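Local coordinates for protein nucleoporin nup120 (Schizosaccharomyces pombe, PDB 4GQ2) that serves as a structural component of the nuclear pore complex, whose nucleoporins can also dock transiently associated nuclear transport factors, at residues 586-589 / 590-594; 599-602 / 603-607; 611-614 / 615-618; 633-636 / 637-641. All coordinates share one frame; numbering follows the deposited sequence.

Contact 1 (586-589 / 590-594)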
# COMPACT_ATOMS: atom_id res chain seq x y z
N SER A 586 -7.15 16.08 -17.78
CA SER A 586 -8.41 16.31 -17.08
C SER A 586 -9.65 16.00 -17.92
O SER A 586 -10.77 16.12 -17.44
CB SER A 586 -8.47 17.75 -16.56
OG SER A 586 -8.76 18.63 -17.63
N CYS A 587 -9.45 15.62 -19.18
CA CYS A 587 -10.54 15.13 -20.04
C CYS A 587 -10.94 13.69 -19.72
O CYS A 587 -11.98 13.21 -20.18
CB CYS A 587 -10.13 15.22 -21.51
SG CYS A 587 -9.84 16.89 -22.12
N MET A 588 -10.11 13.01 -18.94
CA MET A 588 -10.28 11.59 -18.65
C MET A 588 -10.95 11.39 -17.30
O MET A 588 -10.51 11.96 -16.29
CB MET A 588 -8.93 10.87 -18.63
CG MET A 588 -8.00 11.23 -19.78
SD MET A 588 -8.73 10.96 -21.41
CE MET A 588 -7.40 11.58 -22.44
N SER A 589 -11.99 10.55 -17.27
CA SER A 589 -12.63 10.15 -16.02
C SER A 589 -11.82 9.05 -15.33
O SER A 589 -10.94 8.43 -15.95
CB SER A 589 -14.07 9.68 -16.27
OG SER A 589 -14.08 8.52 -17.09
N PHE A 590 -12.12 8.80 -14.06
CA PHE A 590 -11.47 7.75 -13.27
C PHE A 590 -11.43 6.43 -14.05
O PHE A 590 -10.40 5.75 -14.07
CB PHE A 590 -12.20 7.54 -11.94
CG PHE A 590 -11.67 6.38 -11.14
CD1 PHE A 590 -12.16 5.09 -11.33
CD2 PHE A 590 -10.66 6.57 -10.19
CE1 PHE A 590 -11.66 4.02 -10.61
CE2 PHE A 590 -10.16 5.50 -9.46
CZ PHE A 590 -10.66 4.22 -9.67
N SER A 591 -12.55 6.09 -14.68
CA SER A 591 -12.70 4.84 -15.41
C SER A 591 -11.80 4.79 -16.65
O SER A 591 -11.20 3.76 -16.95
CB SER A 591 -14.18 4.64 -15.78
OG SER A 591 -14.34 3.65 -16.78
N THR A 592 -11.71 5.91 -17.37
CA THR A 592 -10.84 6.01 -18.54
C THR A 592 -9.38 5.94 -18.10
O THR A 592 -8.57 5.25 -18.72
CB THR A 592 -11.10 7.30 -19.35
OG1 THR A 592 -12.46 7.32 -19.81
CG2 THR A 592 -10.19 7.38 -20.56
N LEU A 593 -9.04 6.66 -17.02
CA LEU A 593 -7.68 6.68 -16.49
C LEU A 593 -7.21 5.30 -16.10
O LEU A 593 -6.05 4.93 -16.31
CB LEU A 593 -7.59 7.59 -15.26
CG LEU A 593 -7.41 9.08 -15.54
CD1 LEU A 593 -7.24 9.86 -14.24
CD2 LEU A 593 -6.22 9.31 -16.47
N SER A 594 -8.14 4.52 -15.54
CA SER A 594 -7.84 3.19 -15.07
C SER A 594 -7.51 2.28 -16.26
O SER A 594 -6.65 1.40 -16.16
CB SER A 594 -9.02 2.66 -14.25
OG SER A 594 -8.80 1.33 -13.84
O HOH W 1 -13.24 9.92 -19.75

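Contact 2 (599-602 / 603-607)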
# COMPACT_ATOMS: atom_id res chain seq x y z
N SER A 599 -3.19 -0.03 -20.06
CA SER A 599 -2.49 0.01 -21.35
C SER A 599 -1.02 0.40 -21.20
O SER A 599 -0.16 -0.17 -21.87
CB SER A 599 -3.17 0.99 -22.30
OG SER A 599 -4.47 0.58 -22.61
N LEU A 600 -0.73 1.38 -20.34
CA LEU A 600 0.66 1.85 -20.16
C LEU A 600 1.49 0.78 -19.47
O LEU A 600 2.65 0.56 -19.81
CB LEU A 600 0.74 3.18 -19.40
CG LEU A 600 0.16 4.42 -20.09
CD1 LEU A 600 0.10 5.61 -19.14
CD2 LEU A 600 0.97 4.77 -21.33
N ARG A 601 0.86 0.12 -18.50
CA ARG A 601 1.46 -1.02 -17.81
C ARG A 601 1.84 -2.08 -18.84
O ARG A 601 2.97 -2.58 -18.84
CB ARG A 601 0.44 -1.60 -16.83
CG ARG A 601 1.00 -2.29 -15.61
CD ARG A 601 -0.15 -2.73 -14.71
NE ARG A 601 -0.95 -1.58 -14.27
CZ ARG A 601 -2.28 -1.55 -14.25
NH1 ARG A 601 -2.99 -2.59 -14.65
NH2 ARG A 601 -2.91 -0.45 -13.83
N GLU A 602 0.90 -2.39 -19.73
CA GLU A 602 1.09 -3.38 -20.77
C GLU A 602 2.24 -2.95 -21.68
O GLU A 602 3.12 -3.74 -22.03
CB GLU A 602 -0.21 -3.52 -21.56
CG GLU A 602 -0.47 -4.87 -22.18
CD GLU A 602 -1.90 -5.00 -22.71
OE1 GLU A 602 -2.57 -6.01 -22.39
OE2 GLU A 602 -2.36 -4.08 -23.42
N LEU A 603 2.25 -1.67 -22.01
CA LEU A 603 3.28 -1.08 -22.86
C LEU A 603 4.69 -1.22 -22.27
O LEU A 603 5.64 -1.51 -23.00
CB LEU A 603 2.96 0.39 -23.11
CG LEU A 603 3.04 0.93 -24.53
CD1 LEU A 603 1.90 0.37 -25.37
CD2 LEU A 603 2.99 2.45 -24.52
N VAL A 604 4.83 -1.01 -20.96
CA VAL A 604 6.15 -0.99 -20.33
C VAL A 604 6.55 -2.33 -19.72
O VAL A 604 7.68 -2.48 -19.25
CB VAL A 604 6.29 0.13 -19.26
CG1 VAL A 604 6.00 1.50 -19.86
CG2 VAL A 604 5.42 -0.14 -18.04
N GLN A 605 5.63 -3.29 -19.71
CA GLN A 605 5.95 -4.64 -19.23
C GLN A 605 6.19 -5.61 -20.39
O GLN A 605 6.86 -6.63 -20.22
CB GLN A 605 4.87 -5.16 -18.29
CG GLN A 605 4.68 -4.33 -17.02
CD GLN A 605 3.69 -4.95 -16.06
OE1 GLN A 605 3.23 -6.08 -16.26
NE2 GLN A 605 3.37 -4.23 -14.99
N ASP A 606 5.62 -5.29 -21.55
CA ASP A 606 5.84 -6.07 -22.78
C ASP A 606 6.19 -5.10 -23.91
O ASP A 606 5.48 -5.04 -24.92
CB ASP A 606 4.58 -6.88 -23.15
CG ASP A 606 3.75 -7.29 -21.93
OD1 ASP A 606 4.27 -8.04 -21.07
OD2 ASP A 606 2.56 -6.89 -21.85
N LEU A 607 7.27 -4.34 -23.74
CA LEU A 607 7.66 -3.26 -24.67
C LEU A 607 7.75 -3.65 -26.16
O LEU A 607 7.42 -2.83 -27.03
CB LEU A 607 8.93 -2.53 -24.18
CG LEU A 607 9.42 -1.21 -24.81
CD1 LEU A 607 8.31 -0.19 -25.05
CD2 LEU A 607 10.51 -0.61 -23.94

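Contact 3 (611-614 / 615-618)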
# COMPACT_ATOMS: atom_id res chain seq x y z
N SER A 611 5.83 -1.42 -33.53
CA SER A 611 6.81 -0.35 -33.57
C SER A 611 6.38 0.73 -32.60
O SER A 611 5.23 0.75 -32.14
CB SER A 611 6.88 0.24 -34.98
OG SER A 611 5.65 0.86 -35.33
N LEU A 612 7.29 1.64 -32.30
CA LEU A 612 7.01 2.76 -31.43
C LEU A 612 5.77 3.57 -31.87
O LEU A 612 4.88 3.85 -31.07
CB LEU A 612 8.24 3.67 -31.34
CG LEU A 612 8.31 4.65 -30.17
CD1 LEU A 612 9.76 4.85 -29.77
CD2 LEU A 612 7.66 5.98 -30.52
N PHE A 613 5.71 3.92 -33.15
CA PHE A 613 4.69 4.85 -33.61
C PHE A 613 3.36 4.20 -33.99
O PHE A 613 2.36 4.89 -34.16
CB PHE A 613 5.23 5.77 -34.71
CG PHE A 613 6.24 6.76 -34.20
CD1 PHE A 613 7.60 6.44 -34.16
CD2 PHE A 613 5.84 8.00 -33.72
CE1 PHE A 613 8.53 7.34 -33.68
CE2 PHE A 613 6.77 8.91 -33.23
CZ PHE A 613 8.12 8.58 -33.21
N ASP A 614 3.37 2.88 -34.10
CA ASP A 614 2.12 2.12 -34.16
C ASP A 614 1.43 2.12 -32.80
O ASP A 614 0.20 2.24 -32.72
CB ASP A 614 2.37 0.68 -34.62
CG ASP A 614 2.64 0.57 -36.11
OD1 ASP A 614 2.19 1.44 -36.88
OD2 ASP A 614 3.30 -0.41 -36.51
N THR A 615 2.22 1.99 -31.73
CA THR A 615 1.70 1.96 -30.36
C THR A 615 1.09 3.30 -29.96
O THR A 615 -0.01 3.33 -29.39
CB THR A 615 2.77 1.53 -29.33
OG1 THR A 615 3.98 2.27 -29.53
CG2 THR A 615 3.07 0.05 -29.44
N LEU A 616 1.77 4.40 -30.28
CA LEU A 616 1.22 5.74 -30.05
C LEU A 616 -0.12 5.94 -30.75
O LEU A 616 -1.02 6.57 -30.20
CB LEU A 616 2.21 6.82 -30.49
CG LEU A 616 3.36 7.18 -29.55
CD1 LEU A 616 4.40 8.01 -30.29
CD2 LEU A 616 2.87 7.92 -28.32
N TRP A 617 -0.24 5.38 -31.96
CA TRP A 617 -1.43 5.53 -32.78
C TRP A 617 -2.56 4.71 -32.24
O TRP A 617 -3.71 5.19 -32.17
CB TRP A 617 -1.15 5.14 -34.22
CG TRP A 617 -2.27 5.48 -35.18
CD1 TRP A 617 -2.55 6.72 -35.75
CD2 TRP A 617 -3.29 4.58 -35.71
NE1 TRP A 617 -3.65 6.65 -36.57
CE2 TRP A 617 -4.14 5.39 -36.59
CE3 TRP A 617 -3.59 3.23 -35.54
CZ2 TRP A 617 -5.23 4.85 -37.26
CZ3 TRP A 617 -4.69 2.70 -36.23
CH2 TRP A 617 -5.49 3.49 -37.07
N VAL A 618 -2.26 3.47 -31.85
CA VAL A 618 -3.28 2.63 -31.24
C VAL A 618 -3.73 3.29 -29.94
O VAL A 618 -4.94 3.41 -29.69
CB VAL A 618 -2.78 1.17 -31.01
CG1 VAL A 618 -3.70 0.42 -30.06
CG2 VAL A 618 -2.68 0.43 -32.34

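Contact 4 (633-636 / 637-641)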
# COMPACT_ATOMS: atom_id res chain seq x y z
N ILE A 633 -9.05 19.28 -29.86
CA ILE A 633 -7.90 18.76 -30.60
C ILE A 633 -7.31 19.87 -31.47
O ILE A 633 -6.10 20.14 -31.44
CB ILE A 633 -8.32 17.53 -31.45
CG1 ILE A 633 -8.59 16.32 -30.55
CG2 ILE A 633 -7.25 17.19 -32.49
CD1 ILE A 633 -9.27 15.16 -31.24
N SER A 634 -8.18 20.51 -32.25
CA SER A 634 -7.81 21.60 -33.14
C SER A 634 -7.17 22.75 -32.35
O SER A 634 -6.16 23.30 -32.78
CB SER A 634 -9.04 22.08 -33.90
OG SER A 634 -8.73 23.20 -34.70
N THR A 635 -7.74 23.08 -31.20
CA THR A 635 -7.19 24.09 -30.32
C THR A 635 -5.75 23.78 -29.90
O THR A 635 -4.89 24.66 -29.94
CB THR A 635 -8.06 24.26 -29.06
OG1 THR A 635 -9.36 24.67 -29.46
CG2 THR A 635 -7.47 25.30 -28.11
N LEU A 636 -5.49 22.53 -29.50
CA LEU A 636 -4.15 22.12 -29.11
C LEU A 636 -3.17 22.16 -30.27
O LEU A 636 -2.05 22.68 -30.13
CB LEU A 636 -4.16 20.72 -28.50
CG LEU A 636 -4.19 20.60 -26.98
CD1 LEU A 636 -5.29 21.44 -26.35
CD2 LEU A 636 -4.35 19.13 -26.62
N ILE A 637 -3.59 21.63 -31.42
CA ILE A 637 -2.77 21.67 -32.64
C ILE A 637 -2.32 23.10 -32.90
O ILE A 637 -1.12 23.38 -32.97
CB ILE A 637 -3.54 21.16 -33.87
CG1 ILE A 637 -3.82 19.66 -33.77
CG2 ILE A 637 -2.77 21.48 -35.15
CD1 ILE A 637 -4.92 19.18 -34.69
N ASP A 638 -3.30 24.00 -33.00
CA ASP A 638 -3.02 25.37 -33.42
C ASP A 638 -2.15 26.14 -32.43
O ASP A 638 -1.22 26.84 -32.85
CB ASP A 638 -4.32 26.12 -33.75
CG ASP A 638 -4.85 25.76 -35.14
OD1 ASP A 638 -4.03 25.45 -36.03
OD2 ASP A 638 -6.08 25.77 -35.33
N THR A 639 -2.39 25.97 -31.13
CA THR A 639 -1.55 26.65 -30.13
C THR A 639 -0.15 26.04 -30.06
O THR A 639 0.80 26.73 -29.70
CB THR A 639 -2.18 26.81 -28.72
OG1 THR A 639 -1.42 26.10 -27.73
CG2 THR A 639 -3.63 26.39 -28.68
N LEU A 640 -0.02 24.76 -30.42
CA LEU A 640 1.30 24.13 -30.46
C LEU A 640 2.14 24.59 -31.66
O LEU A 640 3.35 24.79 -31.53
CB LEU A 640 1.20 22.61 -30.43
CG LEU A 640 0.92 21.96 -29.07
CD1 LEU A 640 0.55 20.50 -29.26
CD2 LEU A 640 2.11 22.12 -28.11
N VAL A 641 1.48 24.75 -32.80
CA VAL A 641 2.13 25.25 -34.02
C VAL A 641 2.64 26.69 -33.85
O VAL A 641 3.65 27.07 -34.45
CB VAL A 641 1.19 25.14 -35.24
CG1 VAL A 641 1.69 25.95 -36.42
CG2 VAL A 641 1.01 23.68 -35.62

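Contact 1 (586-589 / 590-594)
M588 meets the first turn of the helix with two different parts of its chain. Its CB sits against L593, 3.8 Å from CD2, so the contact with the leucine is made close to the backbone. The rest of the chain bends at chi2 and runs past T592, whose methyl CG2 lies 4.0 Å from M588 SD; the two side chains cross obliquely rather than lying along one another. T592 divides its branches between two kinds of neighbour. CG2 is anti to the backbone N (chi1 -59° for OG1) and faces the methionine, while OG1 swings round toward S589. One water molecule joins these polar groups: it accepts a bond from S589 N at 2.8 Å and is hydrogen-bonded to T592 OG1 at 2.7 Å. S589, the last residue of the loop after helix 571-585, occupies the N-cap position of helix 590-605, and its carbonyl opens the helical bonding pattern. L593 N donates to S589 O at 2.8 Å. Replacing T592 with a valine would probably leave the water without the hydroxyl that ties it to the helix, and would also cost the weak bond that OG1 makes to N627 OD1. N627 comes from a neighbouring loop and also packs on M588. F590, with CG anti to its own N (chi1 174°), carries its ring away from 586-589 to meet that of F408, their planes at about 35°.

Contact 2 (599-602 / 603-607)
Q605 folds back over the carbonyl of R601, one turn earlier in the helix, and then runs beside the arginine. Its CB stands 3.3 Å from R601 O, and CG comes closer still, at 3.0 Å. The torsion behind this is chi1 of -62°, which sets CG beside the backbone N and so over the preceding turn. From there the chain is extended: CD passes 3.8 Å from R601 CG, and NE2 ends close to the same methylene at 3.1 Å. The two side chains point the same way, with the amide and guanidinium planes 51° apart, and the aliphatic part of the arginine, not its charged head, meets the amide. W835 packs on R601, V604 and Q605. An alanine in place of Q605 is likely to uncover the R601 methylenes and take away one of the groups resting on W835. The backbone here is the C-terminal end of helix 590-605, where the bonding grows irregular. R601 O takes weak bonds from both V604 N and Q605 N, whereas E602 O accepts a sounder one from D606 N at 3.0 Å and a weak one from Q605 N. D606 is the first residue to leave helical angles. Its OD2 lies 5.2 Å from E602 OE1, so two like charges, if both carboxylates are ionised, would probably repel each other mildly at a helix end already rich in carbonyl oxygens.

Contact 3 (611-614 / 615-618)
L612 O collects donors from the next turn of the helix. L616 N donates to it at 3.3 Å, and T615 N adds a weak bond. The T615 hydroxyl also donates to it, but the modelled 2.4 Å from OG1 to L612 O is very short, so the exact place of that hydroxyl is doubtful. OG1 turns inward because it lies between the backbone N and the carbonyl carbon (chi1 48°). Just ahead, S611 is the N-cap of helix 612-624: its OG accepts from D614 N at 3.3 Å and makes a weak bond to D614 OD2, while S611 O receives T615 N. This ties the first turn at both the side chain and the backbone of the capping serine. On the apolar side, three side chains gather. L612 and L616 lie side by side, their methyls CD2 and CD1 3.8 Å apart, and L616 CD1 also approaches F613 CD2 at 3.7 Å. L612 CD2 sits over one face of the F613 ring, offset toward its rim. This group fits against helix 719-739, where L612 touches D719 and L723 and L616 touches F722; T704, in the loop after helix 672-703, packs on F613 and L616, and S701 OG, near the end of that helix, bonds to L616 O.

Contact 4 (633-636 / 637-641)
Helix 630-641, one of the helices in the helical domain of Nup120, sets I633 and I637 one turn apart, with the later isoleucine laid back over the earlier one. I637 CD1 reaches I633 CG2 at 3.8 Å, methyl against methyl, the two branches running at a slant to each other. What brings it there is the first torsion: CG1 is anti to the carbonyl carbon (chi1 -68°), so the chain leans toward the preceding turn, and CG1 passes 3.3 Å from I633 O. That oxygen accepts from I637 N at 2.9 Å. L640 lies back over the L636 carbonyl alone, its CG 3.2 Å from L636 O, while its N donates to that oxygen. These bonds are the regular i to i+4 pattern of an alpha-helix, and the apolar side chains face the neighbouring helices. L636 and L640, together with T639, meet L580 of helix 571-585; L636 also packs on L699 and L702 of helix 672-703, and I637 and L640 share L711 of helix 709-713. Among the polar residues, D638 N donates to S634 O at 3.0 Å, a backbone bond, and D638 OD2 comes within 3.7 Å of S634 OG. T635 OG1 is hydrogen-bonded to D631 O, one turn earlier.

How the contacts relate
The four contacts follow one another along the chain. Contacts 1 and 2 mark the start and end of helix 590-605, their centres about 18 Å apart, without touching. Contact 3 opens the next helix, 612-624, and its centre lies about 12 Å from that of contact 2; the two pack together where L603 CD1 meets T615 CB at 4.2 Å. Contact 4 is on helix 630-641; its centre lies about 21 Å from that of contact 3 and about 28 Å from that of contact 2. Contacts 2, 3 and 4 belong to the Nup120 helical domain. Helices 590-605 and 612-624 share helix 719-739 as a neighbour, while helix 630-641 packs on 571-585, 672-703 and 709-713.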